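Local coordinates for protein annexin B22 (Schistosoma mansoni, PDB 4MDU) that binds acidic phospholipid membranes in a calcium-dependent manner, aggregates liposomes when calcium is present, and is involved in reproduction of the worm and in host-parasite interaction, at residues H212-A217 and P246-L251. Sequence-based numbering, arbitrary orientation.
Sequences HELAEA and PYQLYL
Leu-251 packs against Ala-215 and His-212 where the N-terminal parts of helices 212-224 and 246-260 meet in the third annexin repeat. In the five-helix bundle of this repeat they correspond to helices A and C. Their local axes cross at -60° and approach to 9.4 Å, and Leu-251 and Gln-248 bridge the gap against the small Ala-215.

From CB, with CG anti to the backbone N (chi1 178°), Leu-251 reaches across to helix 212-224. Its CG lies 3.8 Å from Ala-215 CB, and the chain then forks into two methyls. CD1 goes to the imidazole of His-212 and comes within 3.9 Å of ND1. CD2 drops toward the backbone, 3.7 Å from His-212 CA, and also touches Ala-215 CB. The same methyl sits over one face of the His-212 ring, displaced toward the rim, in a CH-pi contact 4.1 Å from the centroid and 20° off the ring normal.

Gln-248, one turn earlier on helix 246-260, fills the neighbouring part of the interface. Its chain bends at chi2, and the amide passes obliquely by Leu-214, whose CG lies 3.7 Å from Gln-248 NE2. Asn-211, just ahead of helix 212-224, links the two residues indirectly: its backbone N donates to Gln-248 OE1, and its OD1 accepts from Leu-214 N. Gln-248 NE2 has its hydrogen bond to a residue adjoining the segments. It also lies 3.3 Å from Ala-215 CB and 3.2 Å from Ala-215 N, two N-H donors with no bond between them.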
loop_
_atom_site.group_PDB
_atom_site.type_symbol
_atom_site.label_atom_id
_atom_site.label_comp_id
_atom_site.label_asym_id
_atom_site.label_seq_id
_atom_site.Cartn_x
_atom_site.Cartn_y
_atom_site.Cartn_z
ATOM N N HIS B 212 27.060 -6.236 -21.063
ATOM C CA HIS B 212 27.793 -6.373 -19.811
ATOM C C HIS B 212 28.355 -5.035 -19.344
ATOM O O HIS B 212 28.335 -4.708 -18.152
ATOM C CB HIS B 212 28.887 -7.437 -19.964
ATOM C CG HIS B 212 28.352 -8.788 -20.337
ATOM N ND1 HIS B 212 28.147 -9.791 -19.410
ATOM C CD2 HIS B 212 27.949 -9.291 -21.529
ATOM C CE1 HIS B 212 27.653 -10.857 -20.018
ATOM N NE2 HIS B 212 27.522 -10.580 -21.304
ATOM N N GLU B 213 28.820 -4.243 -20.298
ATOM C CA GLU B 213 29.428 -2.957 -19.993
ATOM C C GLU B 213 28.381 -1.964 -19.465
ATOM O O GLU B 213 28.627 -1.211 -18.519
ATOM C CB GLU B 213 30.144 -2.430 -21.249
ATOM C CG GLU B 213 30.775 -1.066 -21.112
ATOM C CD GLU B 213 31.288 -0.532 -22.447
ATOM O OE1 GLU B 213 31.448 -1.326 -23.402
ATOM O OE2 GLU B 213 31.520 0.690 -22.541
ATOM N N LEU B 214 27.200 -1.977 -20.069
ATOM C CA LEU B 214 26.090 -1.153 -19.587
ATOM C C LEU B 214 25.646 -1.571 -18.181
ATOM O O LEU B 214 25.357 -0.725 -17.332
ATOM C CB LEU B 214 24.908 -1.240 -20.562
ATOM C CG LEU B 214 23.606 -0.599 -20.089
ATOM C CD1 LEU B 214 23.829 0.874 -19.728
ATOM C CD2 LEU B 214 22.536 -0.742 -21.170
ATOM N N ALA B 215 25.582 -2.877 -17.943
ATOM C CA ALA B 215 25.171 -3.389 -16.628
ATOM C C ALA B 215 26.145 -2.948 -15.540
ATOM O O ALA B 215 25.732 -2.527 -14.462
ATOM C CB ALA B 215 25.058 -4.899 -16.657
ATOM N N GLU B 216 27.445 -3.022 -15.830
ATOM C CA GLU B 216 28.449 -2.596 -14.857
ATOM C C GLU B 216 28.281 -1.118 -14.518
ATOM O O GLU B 216 28.272 -0.727 -13.349
ATOM C CB GLU B 216 29.866 -2.840 -15.381
ATOM C CG GLU B 216 30.211 -4.286 -15.638
ATOM C CD GLU B 216 31.668 -4.460 -16.028
ATOM O OE1 GLU B 216 32.014 -4.205 -17.204
ATOM O OE2 GLU B 216 32.465 -4.845 -15.149
ATOM N N ALA B 217 28.159 -0.301 -15.555
ATOM C CA ALA B 217 27.956 1.129 -15.374
ATOM C C ALA B 217 26.646 1.404 -14.638
ATOM O O ALA B 217 26.575 2.278 -13.768
ATOM C CB ALA B 217 27.967 1.830 -16.719
ATOM N N PRO B 246 13.997 -6.700 -19.490
ATOM C CA PRO B 246 14.072 -7.665 -18.391
ATOM C C PRO B 246 15.407 -8.411 -18.412
ATOM O O PRO B 246 15.991 -8.646 -17.357
ATOM C CB PRO B 246 12.894 -8.607 -18.674
ATOM C CG PRO B 246 11.942 -7.767 -19.486
ATOM C CD PRO B 246 12.837 -6.944 -20.365
ATOM N N TYR B 247 15.905 -8.732 -19.598
ATOM C CA TYR B 247 17.177 -9.458 -19.719
ATOM C C TYR B 247 18.366 -8.661 -19.171
ATOM O O TYR B 247 19.157 -9.181 -18.367
ATOM C CB TYR B 247 17.386 -9.916 -21.163
ATOM C CG TYR B 247 16.101 -10.467 -21.745
ATOM C CD1 TYR B 247 15.682 -11.759 -21.449
ATOM C CD2 TYR B 247 15.282 -9.681 -22.547
ATOM C CE1 TYR B 247 14.490 -12.260 -21.947
ATOM C CE2 TYR B 247 14.094 -10.173 -23.051
ATOM C CZ TYR B 247 13.701 -11.468 -22.742
ATOM O OH TYR B 247 12.522 -11.969 -23.232
ATOM N N GLN B 248 18.459 -7.392 -19.572
ATOM C CA GLN B 248 19.496 -6.482 -19.070
ATOM C C GLN B 248 19.432 -6.288 -17.549
ATOM O O GLN B 248 20.478 -6.213 -16.894
ATOM C CB GLN B 248 19.394 -5.119 -19.775
ATOM C CG GLN B 248 20.487 -4.122 -19.395
ATOM C CD GLN B 248 21.874 -4.577 -19.823
ATOM O OE1 GLN B 248 22.027 -5.334 -20.783
ATOM N NE2 GLN B 248 22.887 -4.139 -19.091
ATOM N N LEU B 249 18.214 -6.194 -16.996
ATOM C CA LEU B 249 18.029 -5.995 -15.555
ATOM C C LEU B 249 18.565 -7.184 -14.789
ATOM O O LEU B 249 19.209 -7.047 -13.748
ATOM C CB LEU B 249 16.555 -5.830 -15.208
ATOM C CG LEU B 249 16.122 -4.418 -14.886
ATOM C CD1 LEU B 249 14.665 -4.401 -14.476
ATOM C CD2 LEU B 249 17.008 -3.878 -13.793
ATOM N N TYR B 250 18.274 -8.365 -15.308
ATOM C CA TYR B 250 18.773 -9.569 -14.694
ATOM C C TYR B 250 20.298 -9.535 -14.627
ATOM O O TYR B 250 20.893 -9.640 -13.548
ATOM C CB TYR B 250 18.310 -10.792 -15.459
ATOM C CG TYR B 250 18.823 -12.037 -14.809
ATOM C CD1 TYR B 250 18.282 -12.482 -13.609
ATOM C CD2 TYR B 250 19.869 -12.747 -15.360
ATOM C CE1 TYR B 250 18.753 -13.622 -12.987
ATOM C CE2 TYR B 250 20.352 -13.891 -14.745
ATOM C CZ TYR B 250 19.788 -14.324 -13.559
ATOM O OH TYR B 250 20.265 -15.463 -12.945
ATOM N N LEU B 251 20.932 -9.378 -15.782
ATOM C CA LEU B 251 22.383 -9.219 -15.801
ATOM C C LEU B 251 22.825 -8.168 -14.788
ATOM O O LEU B 251 23.782 -8.382 -14.044
ATOM C CB LEU B 251 22.878 -8.838 -17.188
ATOM C CG LEU B 251 24.388 -8.611 -17.282
ATOM C CD1 LEU B 251 25.138 -9.903 -16.938
ATOM C CD2 LEU B 251 24.770 -8.088 -18.676
#